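Local coordinates for protein putative cytochrome P450 hydroxylase (PDB 6GMF) that probably hydroxylates terpenes as a heme-thiolate cytochrome P450 monooxygenase, inserting one atom of molecular oxygen, at residues Leu307-Pro319 and Arg328-Ile340. Residues are numbered along the deposited sequence; the frame is centred on the assembly and turned at random.
Sequences LLASANRDESRFP and RDTKGHLAFGLDI. With HEM (protoporphyrin IX containing Fe), chain B.
L308 lays its branched end over the carbonyl of L334, CD1 coming 3.4 Å from L334 O, and the same methyl touches the heme at CMA. The two leucine side chains cross at about a right angle, while L334 CD1 reaches A311 CB one turn further along the helix. Beside this apolar patch, the amide of N312 reads the loop backbone: L334 N donates to N312 OD1 at 2.8 Å, nearly straight (175°) and on a lone pair in the carbonyl plane. N312 CG lies anti to its own carbonyl carbon (chi1 -71°), which swings the amide across to H333; ND2 is hydrogen-bonded to S278 OG. With an alanine here in place of N312, the buried L334 N would probably lose this acceptor and S278 OG this partner. H333, its ring nearly perpendicular to that amide, takes A335 N on ND1 and gives NE2 to E271. Further out, the F318 ring turns its edge to G332 and H333 of the type II turn T330-H333, CZ 3.6 Å from H333 N, with R317 CG above one face, offset toward the rim. R328 NH1 hydrogen-bonds P319 O at 2.8 Å, the oxygen lying near the guanidinium plane. R328 NE forms a salt bridge with E272, and R275 bonds N312 O, E272 and R275 fitting the P450 ExxR motif. The contact joins helix 308-312, which follows strand 303-306, to the meander leading to the cysteine ligand loop, between helices 266-276 and 43-51.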
ATOM      1  N   LEU A 307     -13.002  -6.168   3.039  1.00 16.23           N
ATOM      2  CA  LEU A 307     -12.926  -4.718   3.156  1.00 16.18           C
ATOM      3  C   LEU A 307     -12.086  -4.416   4.393  1.00 15.96           C
ATOM      4  O   LEU A 307     -12.640  -4.328   5.487  1.00 16.35           O
ATOM      5  CB  LEU A 307     -14.323  -4.132   3.315  1.00 17.02           C
ATOM      6  CG  LEU A 307     -15.286  -4.403   2.144  1.00 16.63           C
ATOM      7  CD1 LEU A 307     -16.662  -3.826   2.449  1.00 18.33           C
ATOM      8  CD2 LEU A 307     -14.771  -3.823   0.858  1.00 19.95           C
ATOM      9  N   LEU A 308     -10.769  -4.394   4.201  1.00 14.51           N
ATOM     10  CA  LEU A 308      -9.838  -4.096   5.309  1.00 14.91           C
ATOM     11  C   LEU A 308     -10.260  -2.804   6.035  1.00 15.50           C
ATOM     12  O   LEU A 308     -10.170  -2.744   7.291  1.00 15.97           O
ATOM     13  CB  LEU A 308      -8.424  -3.941   4.752  1.00 14.16           C
ATOM     14  CG  LEU A 308      -7.895  -5.130   3.962  1.00 14.11           C
ATOM     15  CD1 LEU A 308      -6.481  -4.838   3.562  1.00 15.53           C
ATOM     16  CD2 LEU A 308      -7.999  -6.414   4.732  1.00 15.92           C
ATOM     17  N   ALA A 309     -10.684  -1.795   5.276  1.00 14.95           N
ATOM     18  CA  ALA A 309     -10.948  -0.481   5.867  1.00 16.31           C
ATOM     19  C   ALA A 309     -12.197  -0.610   6.744  1.00 18.37           C
ATOM     20  O   ALA A 309     -12.302   0.049   7.761  1.00 19.42           O
ATOM     21  CB  ALA A 309     -11.165   0.525   4.782  1.00 16.50           C
ATOM     22  N   SER A 310     -13.189  -1.374   6.269  1.00 16.19           N
ATOM     23  CA  SER A 310     -14.412  -1.630   7.058  1.00 16.92           C
ATOM     24  C   SER A 310     -14.106  -2.346   8.376  1.00 17.41           C
ATOM     25  O   SER A 310     -14.629  -1.999   9.442  1.00 19.37           O
ATOM     26  CB  SER A 310     -15.411  -2.399   6.282  1.00 17.25           C
ATOM     27  OG  SER A 310     -16.617  -2.539   7.046  1.00 17.83           O
ATOM     28  N   ALA A 311     -13.299  -3.403   8.304  1.00 16.69           N
ATOM     29  CA  ALA A 311     -12.851  -4.175   9.461  1.00 16.69           C
ATOM     30  C   ALA A 311     -12.164  -3.220  10.450  1.00 16.99           C
ATOM     31  O   ALA A 311     -12.406  -3.280  11.675  1.00 16.77           O
ATOM     32  CB  ALA A 311     -11.896  -5.262   9.011  1.00 16.11           C
ATOM     33  N   ASN A 312     -11.358  -2.292   9.917  1.00 17.55           N
ATOM     34  CA  ASN A 312     -10.539  -1.383  10.774  1.00 17.07           C
ATOM     35  C   ASN A 312     -11.416  -0.306  11.403  1.00 17.97           C
ATOM     36  O   ASN A 312     -10.983   0.377  12.330  1.00 19.99           O
ATOM     37  CB  ASN A 312      -9.389  -0.772   9.986  1.00 16.28           C
ATOM     38  CG  ASN A 312      -8.325  -1.793   9.677  1.00 16.64           C
ATOM     39  OD1 ASN A 312      -8.261  -2.814  10.360  1.00 17.85           O
ATOM     40  ND2 ASN A 312      -7.452  -1.486   8.720  1.00 18.06           N
ATOM     41  N   ARG A 313     -12.637  -0.122  10.904  1.00 18.47           N
ATOM     42  CA  ARG A 313     -13.578   0.801  11.532  1.00 18.10           C
ATOM     43  C   ARG A 313     -14.782   0.089  12.155  1.00 18.79           C
ATOM     44  O   ARG A 313     -15.851   0.695  12.322  1.00 19.58           O
ATOM     45  CB  ARG A 313     -13.947   1.860  10.515  1.00 20.99           C
ATOM     46  CG  ARG A 313     -12.809   2.833  10.285  1.00 22.94           C
ATOM     47  CD  ARG A 313     -13.350   4.222  10.385  1.00 23.81           C
ATOM     48  NE  ARG A 313     -12.520   5.205   9.767  1.00 22.80           N
ATOM     49  CZ  ARG A 313     -12.949   6.409   9.447  1.00 22.14           C
ATOM     50  NH1 ARG A 313     -14.208   6.771   9.725  1.00 22.97           N
ATOM     51  NH2 ARG A 313     -12.139   7.224   8.829  1.00 23.06           N
ATOM     52  N   ASP A 314     -14.598  -1.154  12.559  1.00 18.36           N
ATOM     53  CA  ASP A 314     -15.671  -1.941  13.093  1.00 21.08           C
ATOM     54  C   ASP A 314     -15.679  -1.726  14.603  1.00 20.78           C
ATOM     55  O   ASP A 314     -14.705  -2.111  15.241  1.00 20.25           O
ATOM     56  CB  ASP A 314     -15.507  -3.402  12.690  1.00 20.43           C
ATOM     57  CG  ASP A 314     -16.624  -4.317  13.131  1.00 22.95           C
ATOM     58  OD1 ASP A 314     -17.416  -3.874  14.017  1.00 23.79           O
ATOM     59  OD2 ASP A 314     -16.698  -5.467  12.591  1.00 20.92           O
ATOM     60  N   GLU A 315     -16.793  -1.189  15.116  1.00 24.09           N
ATOM     61  CA  GLU A 315     -16.980  -0.900  16.537  1.00 25.25           C
ATOM     62  C   GLU A 315     -16.810  -2.156  17.404  1.00 26.99           C
ATOM     63  O   GLU A 315     -16.392  -2.039  18.575  1.00 28.61           O
ATOM     64  CB  GLU A 315     -18.367  -0.286  16.768  1.00 26.75           C
ATOM     65  N   SER A 316     -17.085  -3.336  16.832  1.00 23.10           N
ATOM     66  CA  SER A 316     -16.880  -4.661  17.475  1.00 25.68           C
ATOM     67  C   SER A 316     -15.465  -4.795  18.011  1.00 23.90           C
ATOM     68  O   SER A 316     -15.228  -5.501  18.976  1.00 26.73           O
ATOM     69  CB  SER A 316     -17.075  -5.816  16.497  1.00 24.71           C
ATOM     70  OG  SER A 316     -18.428  -5.935  16.154  1.00 39.18           O
ATOM     71  N   ARG A 317     -14.511  -4.275  17.230  1.00 22.10           N
ATOM     72  CA  ARG A 317     -13.093  -4.465  17.446  1.00 23.82           C
ATOM     73  C   ARG A 317     -12.418  -3.196  17.957  1.00 23.42           C
ATOM     74  O   ARG A 317     -11.514  -3.281  18.763  1.00 23.83           O
ATOM     75  CB  ARG A 317     -12.422  -4.915  16.137  1.00 28.06           C
ATOM     76  CG  ARG A 317     -10.963  -5.309  16.279  1.00 28.72           C
ATOM     77  CD  ARG A 317     -10.729  -6.510  17.180  1.00 31.45           C
ATOM     78  NE  ARG A 317      -9.320  -6.817  17.345  1.00 32.77           N
ATOM     79  CZ  ARG A 317      -8.473  -6.097  18.052  1.00 36.93           C
ATOM     80  NH1 ARG A 317      -8.843  -4.914  18.508  1.00 42.05           N
ATOM     81  NH2 ARG A 317      -7.254  -6.557  18.295  1.00 36.79           N
ATOM     82  N   PHE A 318     -12.830  -2.036  17.438  1.00 21.74           N
ATOM     83  CA  PHE A 318     -12.198  -0.731  17.725  1.00 22.56           C
ATOM     84  C   PHE A 318     -13.256   0.240  18.214  1.00 23.19           C
ATOM     85  O   PHE A 318     -14.007   0.782  17.412  1.00 24.75           O
ATOM     86  CB  PHE A 318     -11.544  -0.164  16.458  1.00 21.98           C
ATOM     87  CG  PHE A 318     -10.438  -1.031  15.929  1.00 21.13           C
ATOM     88  CD1 PHE A 318      -9.239  -1.114  16.612  1.00 20.94           C
ATOM     89  CD2 PHE A 318     -10.620  -1.845  14.824  1.00 22.59           C
ATOM     90  CE1 PHE A 318      -8.233  -1.969  16.207  1.00 22.66           C
ATOM     91  CE2 PHE A 318      -9.598  -2.686  14.413  1.00 22.75           C
ATOM     92  CZ  PHE A 318      -8.404  -2.740  15.093  1.00 21.98           C
ATOM     93  N   PRO A 319     -13.364   0.486  19.536  1.00 23.08           N
ATOM     94  CA  PRO A 319     -14.436   1.326  20.051  1.00 21.77           C
ATOM     95  C   PRO A 319     -14.371   2.760  19.519  1.00 22.62           C
ATOM     96  O   PRO A 319     -13.272   3.265  19.329  1.00 24.97           O
ATOM     97  CB  PRO A 319     -14.194   1.339  21.563  1.00 24.43           C
ATOM     98  CG  PRO A 319     -13.396   0.108  21.841  1.00 26.04           C
ATOM     99  CD  PRO A 319     -12.555  -0.121  20.598  1.00 22.53           C
ATOM    100  N   ARG A 328      -5.176   5.676  20.851  1.00 24.78           N
ATOM    101  CA  ARG A 328      -5.920   4.447  21.052  1.00 24.91           C
ATOM    102  C   ARG A 328      -4.987   3.234  20.968  1.00 26.81           C
ATOM    103  O   ARG A 328      -3.858   3.283  20.507  1.00 25.95           O
ATOM    104  CB  ARG A 328      -7.058   4.314  20.035  1.00 26.67           C
ATOM    105  CG  ARG A 328      -6.640   3.689  18.716  1.00 25.71           C
ATOM    106  CD  ARG A 328      -7.834   3.191  17.928  1.00 21.81           C
ATOM    107  NE  ARG A 328      -8.841   4.201  17.690  1.00 21.61           N
ATOM    108  CZ  ARG A 328     -10.152   4.070  17.987  1.00 21.04           C
ATOM    109  NH1 ARG A 328     -10.572   2.971  18.574  1.00 21.90           N
ATOM    110  NH2 ARG A 328     -11.018   5.034  17.673  1.00 21.90           N
ATOM    111  N   ASP A 329      -5.519   2.093  21.361  1.00 27.19           N
ATOM    112  CA  ASP A 329      -4.903   0.812  21.084  1.00 27.58           C
ATOM    113  C   ASP A 329      -5.279   0.383  19.654  1.00 27.87           C
ATOM    114  O   ASP A 329      -6.434   0.138  19.349  1.00 28.61           O
ATOM    115  CB  ASP A 329      -5.284  -0.228  22.142  1.00 32.93           C
ATOM    116  CG  ASP A 329      -4.946  -1.668  21.771  1.00 39.78           C
ATOM    117  OD1 ASP A 329      -4.027  -1.874  20.956  1.00 41.09           O
ATOM    118  OD2 ASP A 329      -5.616  -2.596  22.303  1.00 48.39           O
ATOM    119  N   THR A 330      -4.262   0.278  18.800  1.00 23.69           N
ATOM    120  CA  THR A 330      -4.457  -0.032  17.366  1.00 21.91           C
ATOM    121  C   THR A 330      -4.174  -1.501  17.051  1.00 23.84           C
ATOM    122  O   THR A 330      -4.318  -1.941  15.883  1.00 23.22           O
ATOM    123  CB  THR A 330      -3.496   0.839  16.538  1.00 22.83           C
ATOM    124  OG1 THR A 330      -2.158   0.575  16.974  1.00 24.66           O
ATOM    125  CG2 THR A 330      -3.832   2.313  16.627  1.00 23.39           C
ATOM    126  N   LYS A 331      -3.795  -2.286  18.062  1.00 23.68           N
ATOM    127  CA  LYS A 331      -3.392  -3.671  17.861  1.00 24.67           C
ATOM    128  C   LYS A 331      -4.521  -4.428  17.159  1.00 23.50           C
ATOM    129  O   LYS A 331      -5.690  -4.273  17.497  1.00 25.61           O
ATOM    130  CB  LYS A 331      -3.040  -4.371  19.177  1.00 29.82           C
ATOM    131  CG  LYS A 331      -1.725  -3.955  19.813  1.00 34.89           C
ATOM    132  CD  LYS A 331      -1.237  -4.959  20.855  1.00 37.38           C
ATOM    133  CE  LYS A 331      -2.238  -5.172  21.976  1.00 41.89           C
ATOM    134  NZ  LYS A 331      -2.362  -3.967  22.828  1.00 40.95           N
ATOM    135  N   GLY A 332      -4.146  -5.215  16.157  1.00 25.52           N
ATOM    136  CA  GLY A 332      -5.075  -6.072  15.450  1.00 24.57           C
ATOM    137  C   GLY A 332      -5.696  -5.419  14.231  1.00 22.33           C
ATOM    138  O   GLY A 332      -6.480  -6.069  13.524  1.00 23.07           O
ATOM    139  N   HIS A 333      -5.320  -4.176  13.884  1.00 20.06           N
ATOM    140  CA  HIS A 333      -5.796  -3.647  12.572  1.00 18.32           C
ATOM    141  C   HIS A 333      -5.287  -4.517  11.414  1.00 16.13           C
ATOM    142  O   HIS A 333      -4.270  -5.209  11.511  1.00 17.33           O
ATOM    143  CB  HIS A 333      -5.442  -2.199  12.324  1.00 17.86           C
ATOM    144  CG  HIS A 333      -4.008  -1.975  11.977  1.00 18.54           C
ATOM    145  ND1 HIS A 333      -3.462  -2.327  10.745  1.00 18.11           N
ATOM    146  CD2 HIS A 333      -3.012  -1.458  12.736  1.00 20.71           C
ATOM    147  CE1 HIS A 333      -2.185  -2.018  10.736  1.00 18.75           C
ATOM    148  NE2 HIS A 333      -1.878  -1.443  11.978  1.00 19.45           N
ATOM    149  N   LEU A 334      -6.055  -4.527  10.308  1.00 16.87           N
ATOM    150  CA  LEU A 334      -5.784  -5.405   9.157  1.00 15.75           C
ATOM    151  C   LEU A 334      -5.279  -4.621   7.914  1.00 17.26           C
ATOM    152  O   LEU A 334      -5.388  -5.081   6.789  1.00 16.45           O
ATOM    153  CB  LEU A 334      -7.087  -6.107   8.806  1.00 16.15           C
ATOM    154  CG  LEU A 334      -7.683  -6.966   9.912  1.00 17.57           C
ATOM    155  CD1 LEU A 334      -8.931  -7.684   9.398  1.00 19.06           C
ATOM    156  CD2 LEU A 334      -6.664  -7.975  10.382  1.00 19.72           C
ATOM    157  N   ALA A 335      -4.705  -3.438   8.107  1.00 15.72           N
ATOM    158  CA  ALA A 335      -4.248  -2.597   6.996  1.00 15.87           C
ATOM    159  C   ALA A 335      -3.207  -3.326   6.131  1.00 15.65           C
ATOM    160  O   ALA A 335      -3.110  -2.999   4.952  1.00 15.79           O
ATOM    161  CB  ALA A 335      -3.732  -1.269   7.446  1.00 15.57           C
ATOM    162  N   PHE A 336      -2.390  -4.220   6.728  1.00 14.94           N
ATOM    163  CA  PHE A 336      -1.360  -4.947   6.019  1.00 14.73           C
ATOM    164  C   PHE A 336      -1.808  -6.366   5.660  1.00 14.52           C
ATOM    165  O   PHE A 336      -0.981  -7.194   5.274  1.00 16.18           O
ATOM    166  CB  PHE A 336      -0.083  -4.954   6.875  1.00 15.25           C
ATOM    167  CG  PHE A 336       0.644  -3.643   6.913  1.00 14.90           C
ATOM    168  CD1 PHE A 336       1.046  -3.022   5.749  1.00 15.33           C
ATOM    169  CD2 PHE A 336       0.949  -3.012   8.113  1.00 16.19           C
ATOM    170  CE1 PHE A 336       1.751  -1.844   5.736  1.00 15.64           C
ATOM    171  CE2 PHE A 336       1.638  -1.817   8.110  1.00 17.43           C
ATOM    172  CZ  PHE A 336       2.061  -1.231   6.935  1.00 15.91           C
ATOM    173  N   GLY A 337      -3.106  -6.661   5.800  1.00 16.31           N
ATOM    174  CA  GLY A 337      -3.623  -7.973   5.676  1.00 16.79           C
ATOM    175  C   GLY A 337      -3.323  -8.828   6.899  1.00 16.98           C
ATOM    176  O   GLY A 337      -3.187  -8.332   8.016  1.00 18.38           O
ATOM    177  N   LEU A 338      -3.284 -10.139   6.680  1.00 17.55           N
ATOM    178  CA  LEU A 338      -3.309 -11.139   7.718  1.00 17.36           C
ATOM    179  C   LEU A 338      -2.922 -12.492   7.129  1.00 18.01           C
ATOM    180  O   LEU A 338      -3.385 -12.864   6.068  1.00 18.55           O
ATOM    181  CB  LEU A 338      -4.724 -11.206   8.280  1.00 18.15           C
ATOM    182  CG  LEU A 338      -4.947 -12.023   9.544  1.00 19.51           C
ATOM    183  CD1 LEU A 338      -4.228 -11.345  10.711  1.00 20.77           C
ATOM    184  CD2 LEU A 338      -6.420 -12.133   9.825  1.00 20.98           C
ATOM    185  N   ASP A 339      -2.160 -13.249   7.914  1.00 18.77           N
ATOM    186  CA  ASP A 339      -1.801 -14.614   7.585  1.00 20.52           C
ATOM    187  C   ASP A 339      -0.811 -14.666   6.400  1.00 19.47           C
ATOM    188  O   ASP A 339       0.148 -13.911   6.348  1.00 19.59           O
ATOM    189  CB  ASP A 339      -3.049 -15.456   7.390  1.00 22.25           C
ATOM    190  CG  ASP A 339      -2.846 -16.881   7.892  1.00 28.42           C
ATOM    191  OD1 ASP A 339      -1.667 -17.304   7.968  1.00 29.86           O
ATOM    192  OD2 ASP A 339      -3.869 -17.525   8.230  1.00 23.91           O
ATOM    193  N   ILE A 340      -1.013 -15.585   5.450  1.00 19.04           N
ATOM    194  CA  ILE A 340       0.112 -15.977   4.580  1.00 19.27           C
ATOM    195  C   ILE A 340       0.588 -14.844   3.653  1.00 17.48           C
ATOM    196  O   ILE A 340       1.782 -14.800   3.327  1.00 18.27           O
ATOM    197  CB  ILE A 340      -0.183 -17.258   3.805  1.00 19.02           C
ATOM    198  CG1 ILE A 340      -1.354 -17.157   2.826  1.00 19.42           C
ATOM    199  CG2 ILE A 340      -0.365 -18.410   4.783  1.00 20.16           C
ATOM    200  CD1 ILE A 340      -1.438 -18.346   1.908  1.00 19.83           C
TER
HETATM  201  CHA HEM B 501       0.878  -7.517   0.424  1.00 15.48           C
HETATM  202  CHB HEM B 501      -0.902  -3.531   2.208  1.00 13.76           C
HETATM  203  CHC HEM B 501       3.354  -1.369   1.407  1.00 14.52           C
HETATM  204  CHD HEM B 501       5.001  -5.260  -0.737  1.00 13.83           C
HETATM  205  C1A HEM B 501       0.031  -6.616   1.025  1.00 14.07           C
HETATM  206  C2A HEM B 501      -1.247  -7.001   1.517  1.00 14.37           C
HETATM  207  C3A HEM B 501      -1.768  -5.846   2.004  1.00 13.48           C
HETATM  208  C4A HEM B 501      -0.795  -4.829   1.831  1.00 13.73           C
HETATM  209  CMA HEM B 501      -3.139  -5.596   2.584  1.00 13.69           C
HETATM  210  CAA HEM B 501      -1.918  -8.347   1.500  1.00 15.92           C
HETATM  211  CBA HEM B 501      -2.575  -8.694   0.136  1.00 14.10           C
HETATM  212  CGA HEM B 501      -3.368  -9.984   0.168  1.00 16.38           C
HETATM  213  O1A HEM B 501      -3.549 -10.592   1.252  1.00 16.63           O
HETATM  214  O2A HEM B 501      -3.908 -10.295  -0.944  1.00 16.83           O
HETATM  215  C1B HEM B 501       0.098  -2.548   2.142  1.00 14.18           C
HETATM  216  C2B HEM B 501      -0.008  -1.208   2.658  1.00 13.53           C
HETATM  217  C3B HEM B 501       1.172  -0.571   2.435  1.00 14.26           C
HETATM  218  C4B HEM B 501       2.035  -1.561   1.786  1.00 13.77           C
HETATM  219  CMB HEM B 501      -1.247  -0.707   3.283  1.00 14.09           C
HETATM  220  CAB HEM B 501       1.647   0.815   2.814  1.00 15.10           C
HETATM  221  CBB HEM B 501       1.058   1.451   3.774  1.00 18.55           C
HETATM  222  C1C HEM B 501       4.221  -2.213   0.809  1.00 13.37           C
HETATM  223  C2C HEM B 501       5.563  -1.871   0.428  1.00 14.40           C
HETATM  224  C3C HEM B 501       6.007  -3.030  -0.190  1.00 14.83           C
HETATM  225  C4C HEM B 501       4.964  -3.982  -0.217  1.00 14.45           C
HETATM  226  CMC HEM B 501       6.320  -0.634   0.818  1.00 15.99           C
HETATM  227  CAC HEM B 501       7.317  -3.338  -0.761  1.00 15.77           C
HETATM  228  CBC HEM B 501       8.262  -2.460  -0.999  1.00 21.61           C
HETATM  229  C1D HEM B 501       3.984  -6.169  -0.612  1.00 15.43           C
HETATM  230  C2D HEM B 501       4.071  -7.542  -1.192  1.00 15.60           C
HETATM  231  C3D HEM B 501       2.930  -8.175  -0.853  1.00 15.79           C
HETATM  232  C4D HEM B 501       2.147  -7.205  -0.080  1.00 14.91           C
HETATM  233  CMD HEM B 501       5.293  -8.016  -1.963  1.00 15.91           C
HETATM  234  CAD HEM B 501       2.550  -9.584  -1.213  1.00 15.97           C
HETATM  235  CBD HEM B 501       2.857 -10.650  -0.149  1.00 16.79           C
HETATM  236  CGD HEM B 501       2.350 -12.027  -0.524  1.00 18.57           C
HETATM  237  O1D HEM B 501       2.864 -12.987   0.074  1.00 19.76           O
HETATM  238  O2D HEM B 501       1.433 -12.160  -1.376  1.00 17.09           O
HETATM  239  NA  HEM B 501       0.308  -5.274   1.232  1.00 15.49           N
HETATM  240  NB  HEM B 501       1.328  -2.681   1.660  1.00 13.73           N
HETATM  241  NC  HEM B 501       3.846  -3.471   0.378  1.00 15.30           N
HETATM  242  ND  HEM B 501       2.755  -6.011  -0.011  1.00 14.46           N
HETATM  243 FE   HEM B 501       2.091  -4.426   0.904  1.00 15.67          FE
HETATM  244  O   HOH W   1      -6.937  -2.831  19.649  1.00 37.81           O
HETATM  245  O   HOH W   2       1.161  -3.839  -1.050  1.00 21.01           O